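Local structure of aminoglycoside N(3)-acetyltransferase (Enterobacter cloacae, 6NP3) at residues T1-R13 with P34-E48. The protein acetylates the N3 amine of 2-deoxystreptamine antibiotics with acetyl-CoA, a modification that probably confers resistance to gentamicin, kanamycin, tobramycin and related drugs. Residues are numbered along the deposited sequence; the frame is centred on the assembly and turned at random.
Sequences TPWSKSELVRQLR and PLADGPQTLVDALIE
Ala45 is a knob from helix 39-48: its CB enters the hole formed by Lys5, Leu8, Val9 and Leu12, meeting Leu8 CB at 3.6 Å and Val9 CG2 at 3.8 Å. So small a knob suits the close packing of helices 5-13 and 39-48, whose axes approach to 8.6 Å at a crossing angle of -46°. In return, Lys5 settles among Thr41, Asp44, Ala45 and Glu48. In the conformer described here, one of two, a chi1 of 175° sends its aliphatic chain across the second helix, Lys5 CD lying 3.6 Å from Asp44 CB. The bend at chi3 leaves Lys5 NZ 3.6 Å from Glu48 OE2, a long and doubtful salt bridge on the exposed flank. On the buried side, Leu8 CD1 fits between Leu35 CD2, Thr41 CG2 and Leu42, while the side chains of Leu12 and Leu46 cross at about a right angle.

Ahead of the helices, the backbones form a single bridge: Trp3 N donates to Pro34 O at 3.0 Å, and Ala36 N to Trp3 O at 2.8 Å. Ser4 and Glu7 cap helix 5-13 with a capping box: Glu7 N donates to Ser4 OG, and Glu7 OE1 receives Ser4 N through its anti lone pair. Asp37 N donates to Thr41 OG1, tying the preceding loop to helix 39-48.

Leu12 and Leu46 both rest on Leu158 of strand 156-160, and Leu42 also lies near Val27 and Leu29, residues of the acetyl-CoA site. The arrangement is reciprocal knobs-into-holes packing of two helices, here joining the N-terminal helix to helix 39-50 over the central mixed sheet of the antibiotic N-acetyltransferase fold.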
loop_
_atom_site.group_PDB
_atom_site.type_symbol
_atom_site.label_atom_id
_atom_site.label_comp_id
_atom_site.label_asym_id
_atom_site.label_seq_id
_atom_site.Cartn_x
_atom_site.Cartn_y
_atom_site.Cartn_z
ATOM N N THR A 1 -26.419 0.816 15.277
ATOM C CA THR A 1 -25.996 2.208 15.412
ATOM C C THR A 1 -24.585 2.408 14.862
ATOM O O THR A 1 -23.718 1.562 15.068
ATOM C CB THR A 1 -26.059 2.658 16.882
ATOM O OG1 THR A 1 -25.738 4.050 16.976
ATOM C CG2 THR A 1 -25.093 1.855 17.744
ATOM N N PRO A 2 -24.354 3.520 14.160
ATOM C CA PRO A 2 -23.038 3.720 13.540
ATOM C C PRO A 2 -21.946 3.834 14.591
ATOM O O PRO A 2 -22.156 4.343 15.694
ATOM C CB PRO A 2 -23.191 5.032 12.761
ATOM C CG PRO A 2 -24.672 5.284 12.672
ATOM C CD PRO A 2 -25.246 4.669 13.929
ATOM N N TRP A 3 -20.760 3.364 14.222
ATOM C CA TRP A 3 -19.626 3.398 15.126
ATOM C C TRP A 3 -19.121 4.821 15.302
ATOM O O TRP A 3 -19.000 5.581 14.334
ATOM C CB TRP A 3 -18.494 2.554 14.555
ATOM C CG TRP A 3 -18.855 1.120 14.391
ATOM C CD1 TRP A 3 -19.213 0.492 13.236
ATOM C CD2 TRP A 3 -18.879 0.124 15.416
ATOM N NE1 TRP A 3 -19.474 -0.830 13.481
ATOM C CE2 TRP A 3 -19.268 -1.087 14.809
ATOM C CE3 TRP A 3 -18.610 0.137 16.787
ATOM C CZ2 TRP A 3 -19.388 -2.269 15.521
ATOM C CZ3 TRP A 3 -18.733 -1.041 17.495
ATOM C CH2 TRP A 3 -19.125 -2.227 16.860
ATOM N N SER A 4 -18.830 5.174 16.547
ATOM C CA SER A 4 -18.237 6.456 16.875
ATOM C C SER A 4 -16.717 6.361 16.820
ATOM O O SER A 4 -16.127 5.282 16.941
ATOM C CB SER A 4 -18.638 6.881 18.281
ATOM O OG SER A 4 -18.042 6.022 19.221
ATOM N N LYS A 5 -16.074 7.520 16.667
ATOM C CA LYS A 5 -14.616 7.556 16.713
ATOM C C LYS A 5 -14.098 6.933 18.003
ATOM O O LYS A 5 -13.184 6.099 17.987
ATOM C CB LYS A 5 -14.110 8.992 16.568
ATOM C CG LYS A 5 -12.601 9.103 16.733
ATOM C CD LYS A 5 -12.069 10.487 16.380
ATOM C CE LYS A 5 -12.570 11.544 17.338
ATOM N NZ LYS A 5 -11.870 12.843 17.153
ATOM N N SER A 6 -14.671 7.329 19.141
ATOM C CA SER A 6 -14.201 6.804 20.418
ATOM C C SER A 6 -14.237 5.282 20.454
ATOM O O SER A 6 -13.309 4.643 20.962
ATOM C CB SER A 6 -15.046 7.372 21.563
ATOM O OG SER A 6 -14.787 6.708 22.791
ATOM N N GLU A 7 -15.321 4.677 19.968
ATOM C CA GLU A 7 -15.403 3.220 19.985
ATOM C C GLU A 7 -14.300 2.607 19.130
ATOM O O GLU A 7 -13.652 1.630 19.532
ATOM C CB GLU A 7 -16.763 2.776 19.453
ATOM C CG GLU A 7 -17.941 3.007 20.400
ATOM C CD GLU A 7 -19.278 2.690 19.755
ATOM O OE1 GLU A 7 -19.568 3.221 18.667
ATOM O OE2 GLU A 7 -20.043 1.901 20.341
ATOM N N LEU A 8 -14.073 3.177 17.946
ATOM C CA LEU A 8 -13.012 2.666 17.087
ATOM C C LEU A 8 -11.651 2.790 17.750
ATOM O O LEU A 8 -10.824 1.871 17.649
ATOM C CB LEU A 8 -13.024 3.393 15.755
ATOM C CG LEU A 8 -14.302 3.237 14.942
ATOM C CD1 LEU A 8 -14.226 4.078 13.684
ATOM C CD2 LEU A 8 -14.581 1.795 14.564
ATOM N N VAL A 9 -11.379 3.920 18.401
ATOM C CA VAL A 9 -10.090 4.094 19.054
ATOM C C VAL A 9 -9.876 3.025 20.118
ATOM O O VAL A 9 -8.777 2.477 20.259
ATOM C CB VAL A 9 -9.960 5.522 19.620
ATOM C CG1 VAL A 9 -8.707 5.605 20.427
ATOM C CG2 VAL A 9 -9.946 6.522 18.495
ATOM N N ARG A 10 -10.905 2.753 20.928
ATOM C CA ARG A 10 -10.744 1.744 21.965
ATOM C C ARG A 10 -10.535 0.372 21.345
ATOM O O ARG A 10 -9.758 -0.432 21.864
ATOM C CB ARG A 10 -11.937 1.743 22.925
ATOM C CG ARG A 10 -12.227 3.096 23.566
ATOM C CD ARG A 10 -10.994 3.735 24.190
ATOM N NE ARG A 10 -10.502 3.023 25.370
ATOM C CZ ARG A 10 -9.322 3.244 25.935
ATOM N NH1 ARG A 10 -8.498 4.149 25.428
ATOM N NH2 ARG A 10 -8.959 2.549 27.002
ATOM N N GLN A 11 -11.245 0.070 20.253
ATOM C CA GLN A 11 -11.015 -1.193 19.553
ATOM C C GLN A 11 -9.593 -1.295 18.996
ATOM O O GLN A 11 -8.980 -2.369 19.046
ATOM C CB GLN A 11 -12.014 -1.343 18.412
ATOM C CG GLN A 11 -13.423 -1.668 18.831
ATOM C CD GLN A 11 -14.376 -1.644 17.675
ATOM O OE1 GLN A 11 -14.264 -0.810 16.798
ATOM N NE2 GLN A 11 -15.316 -2.576 17.654
ATOM N N LEU A 12 -9.063 -0.200 18.444
ATOM C CA LEU A 12 -7.698 -0.212 17.932
ATOM C C LEU A 12 -6.700 -0.435 19.054
ATOM O O LEU A 12 -5.725 -1.184 18.900
ATOM C CB LEU A 12 -7.432 1.086 17.183
ATOM C CG LEU A 12 -8.173 1.231 15.849
ATOM C CD1 LEU A 12 -8.179 2.661 15.358
ATOM C CD2 LEU A 12 -7.548 0.321 14.811
ATOM N N ARG A 13 -6.948 0.178 20.216
ATOM C CA ARG A 13 -6.083 -0.058 21.361
ATOM C C ARG A 13 -6.150 -1.519 21.780
ATOM O O ARG A 13 -5.122 -2.136 22.087
ATOM C CB ARG A 13 -6.488 0.866 22.510
ATOM C CG ARG A 13 -6.191 2.342 22.274
ATOM C CD ARG A 13 -4.925 2.759 23.018
ATOM N NE ARG A 13 -4.531 4.148 22.792
ATOM C CZ ARG A 13 -3.846 4.563 21.729
ATOM N NH1 ARG A 13 -3.491 3.702 20.781
ATOM N NH2 ARG A 13 -3.518 5.842 21.619
ATOM N N PRO A 34 -21.510 0.958 9.121
ATOM C CA PRO A 34 -21.790 2.397 9.216
ATOM C C PRO A 34 -20.930 3.091 10.256
ATOM O O PRO A 34 -20.720 2.589 11.364
ATOM C CB PRO A 34 -23.274 2.447 9.600
ATOM C CG PRO A 34 -23.841 1.163 9.101
ATOM C CD PRO A 34 -22.734 0.138 9.196
ATOM N N LEU A 35 -20.454 4.269 9.881
ATOM C CA LEU A 35 -19.621 5.103 10.727
ATOM C C LEU A 35 -20.320 6.433 10.978
ATOM O O LEU A 35 -21.005 6.969 10.101
ATOM C CB LEU A 35 -18.277 5.348 10.043
ATOM C CG LEU A 35 -17.447 4.092 9.806
ATOM C CD1 LEU A 35 -16.241 4.417 8.932
ATOM C CD2 LEU A 35 -17.019 3.476 11.128
ATOM N N ALA A 36 -20.111 6.968 12.178
ATOM C CA ALA A 36 -20.815 8.171 12.606
ATOM C C ALA A 36 -20.765 9.267 11.548
ATOM O O ALA A 36 -21.783 9.899 11.242
ATOM C CB ALA A 36 -20.223 8.672 13.924
ATOM N N ASP A 37 -19.585 9.517 10.984
ATOM C CA ASP A 37 -19.401 10.568 9.987
ATOM C C ASP A 37 -18.739 10.029 8.731
ATOM O O ASP A 37 -17.945 10.707 8.069
ATOM C CB ASP A 37 -18.603 11.727 10.561
ATOM C CG ASP A 37 -19.353 12.454 11.634
ATOM O OD1 ASP A 37 -20.460 12.939 11.339
ATOM O OD2 ASP A 37 -18.858 12.503 12.774
ATOM N N GLY A 38 -19.084 8.804 8.377
ATOM C CA GLY A 38 -18.532 8.178 7.208
ATOM C C GLY A 38 -17.087 7.772 7.399
ATOM O O GLY A 38 -16.581 7.712 8.522
ATOM N N PRO A 39 -16.397 7.480 6.293
ATOM C CA PRO A 39 -15.005 7.000 6.395
ATOM C C PRO A 39 -14.083 7.900 7.185
ATOM O O PRO A 39 -13.138 7.402 7.817
ATOM C CB PRO A 39 -14.569 6.891 4.930
ATOM C CG PRO A 39 -15.856 6.570 4.195
ATOM C CD PRO A 39 -16.910 7.400 4.909
ATOM N N GLN A 40 -14.339 9.208 7.194
ATOM C CA GLN A 40 -13.481 10.103 7.964
ATOM C C GLN A 40 -13.426 9.698 9.432
ATOM O O GLN A 40 -12.431 9.965 10.112
ATOM C CB GLN A 40 -13.990 11.541 7.879
ATOM C CG GLN A 40 -13.027 12.521 8.524
ATOM C CD GLN A 40 -11.730 12.621 7.738
ATOM O OE1 GLN A 40 -11.736 12.660 6.504
ATOM N NE2 GLN A 40 -10.615 12.665 8.444
ATOM N N THR A 41 -14.510 9.111 9.952
ATOM C CA THR A 41 -14.519 8.658 11.345
ATOM C C THR A 41 -13.382 7.682 11.615
ATOM O O THR A 41 -12.700 7.769 12.643
ATOM C CB THR A 41 -15.873 8.022 11.679
ATOM O OG1 THR A 41 -16.902 9.001 11.479
ATOM C CG2 THR A 41 -15.913 7.513 13.119
ATOM N N LEU A 42 -13.160 6.747 10.698
ATOM C CA LEU A 42 -12.080 5.788 10.867
ATOM C C LEU A 42 -10.718 6.412 10.627
ATOM O O LEU A 42 -9.767 6.067 11.331
ATOM C CB LEU A 42 -12.313 4.600 9.953
ATOM C CG LEU A 42 -11.252 3.507 10.009
ATOM C CD1 LEU A 42 -11.010 2.969 11.370
ATOM C CD2 LEU A 42 -11.695 2.367 9.072
ATOM N N VAL A 43 -10.588 7.318 9.658
ATOM C CA VAL A 43 -9.329 8.047 9.508
ATOM C C VAL A 43 -8.987 8.781 10.807
ATOM O O VAL A 43 -7.854 8.721 11.305
ATOM C CB VAL A 43 -9.414 9.015 8.312
ATOM C CG1 VAL A 43 -8.186 9.881 8.229
ATOM C CG2 VAL A 43 -9.600 8.268 7.032
ATOM N N ASP A 44 -9.963 9.512 11.366
ATOM C CA ASP A 44 -9.733 10.229 12.619
ATOM C C ASP A 44 -9.353 9.274 13.736
ATOM O O ASP A 44 -8.500 9.585 14.575
ATOM C CB ASP A 44 -10.973 11.032 13.031
ATOM C CG ASP A 44 -11.298 12.159 12.073
ATOM O OD1 ASP A 44 -10.408 12.633 11.338
ATOM O OD2 ASP A 44 -12.462 12.615 12.089
ATOM N N ALA A 45 -10.008 8.122 13.795
ATOM C CA ALA A 45 -9.693 7.159 14.841
ATOM C C ALA A 45 -8.272 6.619 14.693
ATOM O O ALA A 45 -7.564 6.455 15.692
ATOM C CB ALA A 45 -10.688 6.004 14.782
ATOM N N LEU A 46 -7.841 6.326 13.463
ATOM C CA LEU A 46 -6.478 5.851 13.244
ATOM C C LEU A 46 -5.449 6.883 13.685
ATOM O O LEU A 46 -4.445 6.546 14.327
ATOM C CB LEU A 46 -6.284 5.511 11.766
ATOM C CG LEU A 46 -7.093 4.355 11.181
ATOM C CD1 LEU A 46 -7.028 4.354 9.674
ATOM C CD2 LEU A 46 -6.553 3.055 11.763
ATOM N N ILE A 47 -5.677 8.143 13.322
ATOM C CA ILE A 47 -4.773 9.216 13.694
ATOM C C ILE A 47 -4.721 9.371 15.202
ATOM O O ILE A 47 -3.645 9.549 15.781
ATOM C CB ILE A 47 -5.207 10.507 12.979
ATOM C CG1 ILE A 47 -4.994 10.357 11.472
ATOM C CG2 ILE A 47 -4.477 11.718 13.521
ATOM C CD1 ILE A 47 -5.587 11.472 10.654
ATOM N N GLU A 48 -5.870 9.283 15.863
ATOM C CA GLU A 48 -5.880 9.399 17.313
ATOM C C GLU A 48 -5.178 8.213 17.966
ATOM O O GLU A 48 -4.455 8.366 18.954
ATOM C CB GLU A 48 -7.326 9.488 17.786
ATOM C CG GLU A 48 -7.436 9.663 19.273
ATOM C CD GLU A 48 -8.802 10.130 19.714
ATOM O OE1 GLU A 48 -9.296 9.604 20.725
ATOM O OE2 GLU A 48 -9.367 11.015 19.049
#